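Local structure of SWD1-like protein (Myceliophthora thermophila, 6E29) at residues B[108-113]-B[127-132]; B[61-66]-B[94-99]; B[263-268]-B[297-302]. The protein probably serves as a WD-repeat, protein-binding subunit of the COMPASS histone H3 methyltransferase complex, this chain being the beta-propeller domain of that subunit. All blocks are in the same frame, centred on the assembly; numbering follows the deposited sequence.

Interaction 1 of 3, residues B[108-113]-B[127-132]; sequences RAPVYG and ALFEDQ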
loop_
_atom_site.group_PDB
_atom_site.type_symbol
_atom_site.label_atom_id
_atom_site.label_comp_id
_atom_site.label_asym_id
_atom_site.label_seq_id
_atom_site.Cartn_x
_atom_site.Cartn_y
_atom_site.Cartn_z
ATOM N N ARG B 108 19.079 -1.483 -2.678
ATOM C CA ARG B 108 19.760 -1.949 -3.883
ATOM C C ARG B 108 18.776 -2.326 -4.990
ATOM O O ARG B 108 19.140 -3.051 -5.925
ATOM C CB ARG B 108 20.678 -3.128 -3.554
ATOM C CG ARG B 108 21.278 -3.115 -2.143
ATOM C CD ARG B 108 22.041 -4.430 -1.855
ATOM N NE ARG B 108 21.211 -5.614 -2.147
ATOM C CZ ARG B 108 20.819 -6.530 -1.252
ATOM N NH1 ARG B 108 21.190 -6.439 0.022
ATOM N NH2 ARG B 108 20.064 -7.559 -1.631
ATOM N N ALA B 109 17.556 -1.804 -4.928
ATOM C CA ALA B 109 16.456 -2.265 -5.760
ATOM C C ALA B 109 15.320 -1.261 -5.663
ATOM O O ALA B 109 15.192 -0.546 -4.653
ATOM C CB ALA B 109 15.977 -3.662 -5.326
ATOM N N PRO B 110 14.478 -1.177 -6.691
ATOM C CA PRO B 110 13.271 -0.341 -6.608
ATOM C C PRO B 110 12.405 -0.724 -5.414
ATOM O O PRO B 110 12.296 -1.896 -5.038
ATOM C CB PRO B 110 12.536 -0.639 -7.925
ATOM C CG PRO B 110 13.648 -1.096 -8.878
ATOM C CD PRO B 110 14.646 -1.820 -8.012
ATOM N N VAL B 111 11.735 0.274 -4.846
ATOM C CA VAL B 111 10.892 0.067 -3.674
ATOM C C VAL B 111 9.452 -0.064 -4.158
ATOM O O VAL B 111 8.915 0.865 -4.772
ATOM C CB VAL B 111 11.059 1.210 -2.652
ATOM C CG1 VAL B 111 10.326 0.900 -1.336
ATOM C CG2 VAL B 111 12.580 1.522 -2.367
ATOM N N TYR B 112 8.843 -1.244 -3.958
ATOM C CA TYR B 112 7.405 -1.372 -4.221
ATOM C C TYR B 112 6.603 -0.407 -3.339
ATOM O O TYR B 112 5.613 0.185 -3.766
ATOM C CB TYR B 112 6.937 -2.796 -3.928
ATOM C CG TYR B 112 7.274 -3.893 -4.921
ATOM C CD1 TYR B 112 6.828 -3.835 -6.252
ATOM C CD2 TYR B 112 7.932 -5.060 -4.479
ATOM C CE1 TYR B 112 7.076 -4.879 -7.129
ATOM C CE2 TYR B 112 8.197 -6.096 -5.350
ATOM C CZ TYR B 112 7.748 -6.009 -6.664
ATOM O OH TYR B 112 8.008 -7.023 -7.540
ATOM N N GLY B 113 6.984 -0.290 -2.077
ATOM C CA GLY B 113 6.309 0.604 -1.174
ATOM C C GLY B 113 6.922 0.506 0.203
ATOM O O GLY B 113 7.541 -0.505 0.591
ATOM N N ALA B 127 8.870 -3.187 0.902
ATOM C CA ALA B 127 8.964 -4.323 -0.014
ATOM C C ALA B 127 9.764 -3.872 -1.238
ATOM O O ALA B 127 9.568 -2.760 -1.738
ATOM C CB ALA B 127 7.561 -4.831 -0.396
ATOM N N LEU B 128 10.679 -4.715 -1.711
ATOM C CA LEU B 128 11.633 -4.356 -2.755
ATOM C C LEU B 128 11.471 -5.248 -3.978
ATOM O O LEU B 128 11.245 -6.460 -3.848
ATOM C CB LEU B 128 13.040 -4.500 -2.236
ATOM C CG LEU B 128 13.301 -3.587 -1.058
ATOM C CD1 LEU B 128 14.682 -3.906 -0.547
ATOM C CD2 LEU B 128 13.197 -2.120 -1.565
ATOM N N PHE B 129 11.607 -4.645 -5.165
ATOM C CA PHE B 129 11.525 -5.398 -6.403
ATOM C C PHE B 129 12.656 -6.443 -6.461
ATOM O O PHE B 129 13.849 -6.113 -6.383
ATOM C CB PHE B 129 11.568 -4.440 -7.595
ATOM C CG PHE B 129 11.511 -5.127 -8.939
ATOM C CD1 PHE B 129 10.368 -5.811 -9.340
ATOM C CD2 PHE B 129 12.589 -5.075 -9.796
ATOM C CE1 PHE B 129 10.317 -6.450 -10.575
ATOM C CE2 PHE B 129 12.549 -5.710 -11.046
ATOM C CZ PHE B 129 11.416 -6.408 -11.427
ATOM N N GLU B 130 12.277 -7.713 -6.575
ATOM C CA GLU B 130 13.243 -8.798 -6.723
ATOM C C GLU B 130 14.304 -8.760 -5.624
ATOM O O GLU B 130 15.459 -9.118 -5.855
ATOM C CB GLU B 130 13.907 -8.764 -8.106
ATOM C CG GLU B 130 12.916 -8.931 -9.259
ATOM C CD GLU B 130 13.558 -9.042 -10.650
ATOM O OE1 GLU B 130 14.731 -8.607 -10.856
ATOM O OE2 GLU B 130 12.860 -9.599 -11.539
ATOM N N ASP B 131 13.925 -8.306 -4.431
ATOM C CA ASP B 131 14.838 -8.279 -3.297
ATOM C C ASP B 131 14.068 -8.564 -2.011
ATOM O O ASP B 131 12.834 -8.593 -1.997
ATOM C CB ASP B 131 15.586 -6.960 -3.216
ATOM C CG ASP B 131 17.023 -7.155 -2.827
ATOM O OD1 ASP B 131 17.300 -8.137 -2.051
ATOM O OD2 ASP B 131 17.851 -6.350 -3.336
ATOM N N GLN B 132 14.820 -8.792 -0.926
ATOM C CA GLN B 132 14.217 -9.174 0.341
ATOM C C GLN B 132 13.518 -7.987 0.999
ATOM O O GLN B 132 14.059 -6.875 0.997
ATOM C CB GLN B 132 15.297 -9.705 1.292
ATOM C CG GLN B 132 16.147 -10.810 0.690
ATOM C CD GLN B 132 17.602 -10.763 1.162
ATOM O OE1 GLN B 132 18.047 -11.659 1.880
ATOM N NE2 GLN B 132 18.351 -9.719 0.750
HETATM O O HOH W 1 9.823 -8.830 -6.801
#
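Pro-110, Val-111 and Tyr-112 run antiparallel to Phe-129, Leu-128 and Ala-127 at the open end of a beta hairpin, strands 111-117 and 123-128 of one propeller blade. A classic beta bulge interrupts the pairing: Tyr-112 and Gly-113 both face Ala-127, whose O takes a weak bond from Tyr-112 N and whose N donates to Gly-113 O. The next link is stronger, Phe-129 N giving an almost straight bond to Pro-110 O (2.8 Å, 170° at the hydrogen). The buried side is closely packed: Val-111 CG2, anti to its carbonyl carbon, lies 3.8 Å from Leu-128 CD2, and Ala-109 CB meets a backbone oxygen, Phe-129 O, at 3.4 Å; Leu-128 also reaches Phe-107. Toward solvent the contact passes to exposed Phe-129 and Arg-108. Phe-129 sets its CB over one face of the Tyr-112 ring, toward the rim, while Tyr-112 OH meets the edge of the phenyl ring at CD1 (3.2 Å), the two ring planes standing 82° apart. At the other end Arg-108, bent at chi3, crosses Asp-131 at about a right angle and makes a salt bridge from NH2 to OD1 (2.9 Å); the same OD1 accepts Gln-132 N and, weakly, Gln-132 NE2, so three donors converge on it. Between the tyrosine and the turn at 128-131, one water lies 2.7 Å from Tyr-112 OH and accepts a bond from Glu-130 N.

Interaction 2 of 3, residues B[61-66]-B[94-99]; sequences RKLRGH and WDLQDG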
loop_
_atom_site.group_PDB
_atom_site.type_symbol
_atom_site.label_atom_id
_atom_site.label_comp_id
_atom_site.label_asym_id
_atom_site.label_seq_id
_atom_site.Cartn_x
_atom_site.Cartn_y
_atom_site.Cartn_z
ATOM N N ARG B 61 3.959 22.891 -0.369
ATOM C CA ARG B 61 5.395 22.789 -0.575
ATOM C C ARG B 61 5.711 21.674 -1.555
ATOM O O ARG B 61 4.906 20.768 -1.794
ATOM C CB ARG B 61 6.127 22.585 0.749
ATOM C CG ARG B 61 5.613 21.452 1.584
ATOM C CD ARG B 61 6.646 21.068 2.653
ATOM N NE ARG B 61 7.392 22.183 3.234
ATOM C CZ ARG B 61 6.980 22.850 4.308
ATOM N NH1 ARG B 61 5.835 22.497 4.875
ATOM N NH2 ARG B 61 7.699 23.831 4.828
ATOM N N LYS B 62 6.883 21.804 -2.167
ATOM C CA LYS B 62 7.432 20.808 -3.078
ATOM C C LYS B 62 8.716 20.250 -2.471
ATOM O O LYS B 62 9.603 21.023 -2.078
ATOM C CB LYS B 62 7.714 21.433 -4.453
ATOM C CG LYS B 62 6.467 21.754 -5.295
ATOM C CD LYS B 62 6.810 22.694 -6.426
ATOM C CE LYS B 62 5.818 22.605 -7.575
ATOM N NZ LYS B 62 4.422 22.773 -7.089
ATOM N N LEU B 63 8.818 18.912 -2.420
ATOM C CA LEU B 63 9.946 18.183 -1.849
ATOM C C LEU B 63 10.665 17.454 -2.972
ATOM O O LEU B 63 10.076 16.603 -3.648
ATOM C CB LEU B 63 9.483 17.187 -0.780
ATOM C CG LEU B 63 8.467 17.753 0.228
ATOM C CD1 LEU B 63 7.784 16.609 0.977
ATOM C CD2 LEU B 63 9.132 18.709 1.209
ATOM N N ARG B 64 11.931 17.781 -3.171
ATOM C CA ARG B 64 12.717 17.175 -4.242
ATOM C C ARG B 64 13.855 16.409 -3.584
ATOM O O ARG B 64 14.827 16.995 -3.102
ATOM C CB ARG B 64 13.179 18.249 -5.242
ATOM C CG ARG B 64 12.015 19.194 -5.637
ATOM C CD ARG B 64 12.270 20.023 -6.896
ATOM N NE ARG B 64 11.541 21.292 -6.894
ATOM C CZ ARG B 64 10.683 21.660 -7.843
ATOM N NH1 ARG B 64 10.420 20.824 -8.842
ATOM N NH2 ARG B 64 10.065 22.846 -7.783
ATOM N N GLY B 65 13.705 15.087 -3.518
ATOM C CA GLY B 65 14.733 14.254 -2.941
ATOM C C GLY B 65 14.903 13.016 -3.781
ATOM O O GLY B 65 15.950 12.368 -3.751
ATOM N N HIS B 66 13.873 12.665 -4.531
ATOM C CA HIS B 66 13.967 11.529 -5.435
ATOM C C HIS B 66 14.099 12.060 -6.856
ATOM O O HIS B 66 13.690 13.193 -7.163
ATOM C CB HIS B 66 12.716 10.623 -5.348
ATOM C CG HIS B 66 12.342 10.187 -3.961
ATOM N ND1 HIS B 66 12.650 8.934 -3.469
ATOM C CD2 HIS B 66 11.639 10.810 -2.985
ATOM C CE1 HIS B 66 12.173 8.817 -2.243
ATOM N NE2 HIS B 66 11.573 9.944 -1.917
ATOM N N TRP B 94 10.574 12.861 5.373
ATOM C CA TRP B 94 10.501 14.315 5.342
ATOM C C TRP B 94 9.949 14.829 6.665
ATOM O O TRP B 94 9.004 14.255 7.224
ATOM C CB TRP B 94 9.587 14.785 4.192
ATOM C CG TRP B 94 10.036 14.319 2.868
ATOM C CD1 TRP B 94 9.615 13.203 2.202
ATOM C CD2 TRP B 94 11.032 14.929 2.042
ATOM N NE1 TRP B 94 10.277 13.086 0.998
ATOM C CE2 TRP B 94 11.152 14.139 0.874
ATOM C CE3 TRP B 94 11.811 16.097 2.155
ATOM C CZ2 TRP B 94 12.028 14.469 -0.169
ATOM C CZ3 TRP B 94 12.690 16.416 1.123
ATOM C CH2 TRP B 94 12.795 15.605 -0.020
ATOM N N ASP B 95 10.519 15.919 7.145
ATOM C CA ASP B 95 9.946 16.702 8.230
ATOM C C ASP B 95 9.184 17.875 7.587
ATOM O O ASP B 95 9.789 18.781 6.993
ATOM C CB ASP B 95 11.061 17.160 9.173
ATOM C CG ASP B 95 10.560 17.933 10.390
ATOM O OD1 ASP B 95 9.347 18.232 10.487
ATOM O OD2 ASP B 95 11.415 18.245 11.251
ATOM N N LEU B 96 7.854 17.814 7.639
ATOM C CA LEU B 96 7.039 18.864 7.036
ATOM C C LEU B 96 6.951 20.094 7.910
ATOM O O LEU B 96 6.445 21.123 7.445
ATOM C CB LEU B 96 5.636 18.356 6.753
ATOM C CG LEU B 96 5.629 17.124 5.855
ATOM C CD1 LEU B 96 4.200 16.712 5.540
ATOM C CD2 LEU B 96 6.437 17.363 4.590
ATOM N N GLN B 97 7.430 20.026 9.155
ATOM C CA GLN B 97 7.500 21.253 9.942
ATOM C C GLN B 97 8.434 22.280 9.300
ATOM O O GLN B 97 8.162 23.486 9.368
ATOM C CB GLN B 97 7.933 20.940 11.368
ATOM C CG GLN B 97 8.209 22.151 12.202
ATOM C CD GLN B 97 8.515 21.780 13.624
ATOM O OE1 GLN B 97 9.658 21.885 14.079
ATOM N NE2 GLN B 97 7.498 21.306 14.338
ATOM N N ASP B 98 9.508 21.818 8.625
ATOM C CA ASP B 98 10.488 22.685 7.974
ATOM C C ASP B 98 10.856 22.274 6.542
ATOM O O ASP B 98 11.776 22.875 5.959
ATOM C CB ASP B 98 11.768 22.741 8.826
ATOM C CG ASP B 98 12.184 21.362 9.328
ATOM O OD1 ASP B 98 11.608 20.356 8.844
ATOM O OD2 ASP B 98 13.063 21.286 10.208
ATOM N N GLY B 99 10.191 21.273 5.955
ATOM C CA GLY B 99 10.550 20.793 4.624
ATOM C C GLY B 99 11.846 20.014 4.545
ATOM O O GLY B 99 12.391 19.834 3.453
#
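Leu-63 lies across one face of the Trp-94 indole, the two side chains sliding past each other in opposite directions. Its CB stands over the six-membered ring, 3.6 Å from the centroid and 4° off the normal, a CH-pi contact. CG follows above the same face, 4.2 Å from Trp-94 CE3, and there the chain forks. One branch, CD1, moves over the five-membered ring, 3.7 Å from Trp-94 CG, and also touches Leu-96 CD2 at 3.9 Å; the other, CD2, meets Trp-94 CE3 and ends 4.1 Å from Gly-99 O. The contact joins neighbouring blades of the WD40 propeller: Leu-63 belongs to strand 58-64, the last of its sheet, whereas Trp-94 and Asp-95 are the Trp-Asp pair that ends strand 90-95 of the following blade. Gly-65 and His-66 match the Gly-His pair of such repeats. Trp-94 NE1 and His-66 NE2 both bond Ser-84 OG, giving the Trp-Ser-His part of the hydrogen-bonded network known from WD40 blades. Gly-65 N comes in at the edge of the indole, 3.7 Å from Trp-94 CH2, where a beta carbon on Gly-65 would clash. Farther out, Arg-61 places CG between its backbone N and carbonyl carbon (chi1 52°), bends at chi3 and lays one guanidinium face over Gly-99 N. Its NH1 is 3.0 Å from Leu-96 O, at an angle too poor for a hydrogen bond.

Interaction 3 of 3, residues B[263-268]-B[297-302]; sequences HKFQDV and YIWERG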
loop_
_atom_site.group_PDB
_atom_site.type_symbol
_atom_site.label_atom_id
_atom_site.label_comp_id
_atom_site.label_asym_id
_atom_site.label_seq_id
_atom_site.Cartn_x
_atom_site.Cartn_y
_atom_site.Cartn_z
ATOM N N HIS B 263 -15.537 -10.694 1.507
ATOM C CA HIS B 263 -16.136 -10.554 0.185
ATOM C C HIS B 263 -15.089 -10.728 -0.906
ATOM O O HIS B 263 -13.916 -10.389 -0.728
ATOM C CB HIS B 263 -16.791 -9.171 -0.020
ATOM C CG HIS B 263 -18.002 -8.941 0.819
ATOM N ND1 HIS B 263 -19.098 -9.766 0.791
ATOM C CD2 HIS B 263 -18.261 -8.002 1.757
ATOM C CE1 HIS B 263 -19.999 -9.330 1.652
ATOM N NE2 HIS B 263 -19.516 -8.259 2.249
ATOM N N LYS B 264 -15.550 -11.205 -2.064
ATOM C CA LYS B 264 -14.817 -11.159 -3.330
ATOM C C LYS B 264 -15.497 -10.126 -4.212
ATOM O O LYS B 264 -16.731 -10.138 -4.335
ATOM C CB LYS B 264 -14.853 -12.501 -4.066
ATOM C CG LYS B 264 -13.882 -13.558 -3.582
ATOM C CD LYS B 264 -14.066 -14.847 -4.325
ATOM C CE LYS B 264 -15.462 -15.386 -4.127
ATOM N NZ LYS B 264 -15.612 -16.645 -4.935
ATOM N N PHE B 265 -14.717 -9.278 -4.868
ATOM C CA PHE B 265 -15.278 -8.299 -5.799
ATOM C C PHE B 265 -14.620 -8.505 -7.150
ATOM O O PHE B 265 -13.387 -8.572 -7.234
ATOM C CB PHE B 265 -15.045 -6.867 -5.338
ATOM C CG PHE B 265 -15.486 -6.590 -3.952
ATOM C CD1 PHE B 265 -16.799 -6.269 -3.688
ATOM C CD2 PHE B 265 -14.571 -6.637 -2.887
ATOM C CE1 PHE B 265 -17.208 -6.006 -2.378
ATOM C CE2 PHE B 265 -14.982 -6.360 -1.592
ATOM C CZ PHE B 265 -16.307 -6.019 -1.355
ATOM N N GLN B 266 -15.430 -8.632 -8.208
ATOM C CA GLN B 266 -14.860 -9.015 -9.496
ATOM C C GLN B 266 -15.876 -8.697 -10.585
ATOM O O GLN B 266 -17.032 -8.382 -10.303
ATOM C CB GLN B 266 -14.491 -10.503 -9.551
ATOM C CG GLN B 266 -15.662 -11.413 -9.418
ATOM C CD GLN B 266 -15.235 -12.838 -9.289
ATOM O OE1 GLN B 266 -14.372 -13.321 -10.043
ATOM N NE2 GLN B 266 -15.803 -13.531 -8.306
ATOM N N ASP B 267 -15.422 -8.767 -11.833
ATOM C CA ASP B 267 -16.303 -8.614 -12.997
ATOM C C ASP B 267 -16.055 -9.805 -13.922
ATOM O O ASP B 267 -15.134 -9.775 -14.743
ATOM C CB ASP B 267 -16.069 -7.274 -13.714
ATOM C CG ASP B 267 -17.202 -6.923 -14.714
ATOM O OD1 ASP B 267 -17.688 -5.762 -14.765
ATOM O OD2 ASP B 267 -17.630 -7.833 -15.426
ATOM N N VAL B 268 -16.889 -10.848 -13.797
ATOM C CA VAL B 268 -16.637 -12.110 -14.493
ATOM C C VAL B 268 -16.868 -11.984 -15.996
ATOM O O VAL B 268 -16.141 -12.600 -16.790
ATOM C CB VAL B 268 -17.494 -13.248 -13.899
ATOM C CG1 VAL B 268 -16.903 -13.732 -12.574
ATOM C CG2 VAL B 268 -18.953 -12.806 -13.738
ATOM N N TYR B 297 -14.700 1.589 -10.178
ATOM C CA TYR B 297 -15.795 0.795 -9.653
ATOM C C TYR B 297 -15.839 1.015 -8.155
ATOM O O TYR B 297 -14.787 1.045 -7.519
ATOM C CB TYR B 297 -15.596 -0.699 -9.951
ATOM C CG TYR B 297 -15.836 -0.986 -11.445
ATOM C CD1 TYR B 297 -14.896 -0.608 -12.402
ATOM C CD2 TYR B 297 -16.991 -1.633 -11.879
ATOM C CE1 TYR B 297 -15.108 -0.855 -13.756
ATOM C CE2 TYR B 297 -17.205 -1.896 -13.240
ATOM C CZ TYR B 297 -16.256 -1.493 -14.164
ATOM O OH TYR B 297 -16.445 -1.738 -15.510
ATOM N N ILE B 298 -17.054 1.104 -7.593
ATOM C CA ILE B 298 -17.226 1.215 -6.137
ATOM C C ILE B 298 -18.214 0.141 -5.680
ATOM O O ILE B 298 -19.340 0.073 -6.182
ATOM C CB ILE B 298 -17.716 2.612 -5.731
ATOM C CG1 ILE B 298 -16.765 3.696 -6.296
ATOM C CG2 ILE B 298 -17.793 2.724 -4.232
ATOM C CD1 ILE B 298 -17.271 5.155 -5.969
ATOM N N TRP B 299 -17.773 -0.723 -4.767
ATOM C CA TRP B 299 -18.631 -1.717 -4.124
ATOM C C TRP B 299 -18.850 -1.352 -2.653
ATOM O O TRP B 299 -18.041 -0.639 -2.040
ATOM C CB TRP B 299 -18.009 -3.106 -4.188
ATOM C CG TRP B 299 -17.757 -3.645 -5.534
ATOM C CD1 TRP B 299 -18.588 -4.491 -6.261
ATOM C CD2 TRP B 299 -16.560 -3.489 -6.315
ATOM N NE1 TRP B 299 -17.987 -4.826 -7.438
ATOM C CE2 TRP B 299 -16.744 -4.236 -7.506
ATOM C CE3 TRP B 299 -15.346 -2.796 -6.122
ATOM C CZ2 TRP B 299 -15.776 -4.284 -8.521
ATOM C CZ3 TRP B 299 -14.373 -2.858 -7.119
ATOM C CH2 TRP B 299 -14.590 -3.606 -8.304
ATOM N N GLU B 300 -19.898 -1.917 -2.066
ATOM C CA GLU B 300 -20.157 -1.714 -0.647
ATOM C C GLU B 300 -19.930 -3.027 0.093
ATOM O O GLU B 300 -20.299 -4.095 -0.395
ATOM C CB GLU B 300 -21.587 -1.181 -0.410
ATOM C CG GLU B 300 -22.669 -1.981 -1.095
ATOM C CD GLU B 300 -23.104 -3.158 -0.237
ATOM O OE1 GLU B 300 -23.016 -3.020 1.019
ATOM O OE2 GLU B 300 -23.473 -4.206 -0.821
ATOM N N ARG B 301 -19.314 -2.946 1.261
ATOM C CA ARG B 301 -18.894 -4.130 2.023
ATOM C C ARG B 301 -19.979 -4.676 2.917
ATOM O O ARG B 301 -19.799 -5.753 3.496
ATOM C CB ARG B 301 -17.731 -3.792 2.928
ATOM C CG ARG B 301 -16.445 -3.688 2.243
ATOM C CD ARG B 301 -15.339 -3.572 3.268
ATOM N NE ARG B 301 -15.516 -4.476 4.402
ATOM C CZ ARG B 301 -15.676 -4.095 5.663
ATOM N NH1 ARG B 301 -15.671 -2.796 5.981
ATOM N NH2 ARG B 301 -15.860 -5.018 6.610
ATOM N N GLY B 302 -21.062 -3.931 3.100
ATOM C CA GLY B 302 -22.176 -4.459 3.861
ATOM C C GLY B 302 -22.693 -5.752 3.267
ATOM O O GLY B 302 -22.878 -6.746 3.974
HETATM O O HOH W 2 -18.584 -6.276 -9.633
#
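Phe-265 and Trp-299 carry most of this contact between adjacent propeller blades, with His-263 gripping at one end. Phe-265 lies on strand 261-265, the last strand of its four-stranded sheet, and Trp-299 sits in strand 296-300 of the next sheet. Their side chains slide past each other in opposite directions. Phe-265 CB lies over the indole, 3.9 Å from the centroid of the six-membered ring, in a CH-pi contact. CD1 of the phenyl ring lies over the same face at the rim, 3.3 Å from Trp-299 CG, and CE1 reaches back to Trp-299 CB at 3.5 Å. The planes meet at 41°, so the two rings are oblique to each other. Beyond this pair the indole is held edge-to-face against Trp-274 and touches Ile-239, a residue of the Phe-265 sheet. At the indole edge a water accepts from Trp-299 NE1 (2.7 Å) and donates to Gln-266 O, a polar bridge from one blade to the other. An alanine in place of Trp-299 would probably open a gap beneath Phe-265 CB, leave the phenyl ring freer to shift, and deprive that water of its N-H donor. Past the aromatic pair, Arg-301 follows the end of strand 296-300, its NH2 held by a salt bridge to Glu-262. His-263 turns its ring edge to the backbone of Arg-301: NE2 donates to Arg-301 O at 2.8 Å, with the oxygen close to the imidazole plane but the nitrogen 48° out of the carbonyl plane.

How the interactions relate
From the N terminus, interaction 2 closes first: 27 residues, holding the first two strands of a sheet and most of its third, separate residues 61-66 from 94-99, which join two successive blades. After strand 100-106 the chain enters interaction 1, a local closure of 13 residues inside the next blade. Interaction 3 comes much later and, like interaction 2, sets the last strand of one blade against the third strand of the next. The three loops follow in series, without nesting or crossing. Interactions 1 and 2 have centres about 23 Å apart; interaction 3 lies across the chain's centre from both, about 37 Å from interaction 2 between centres.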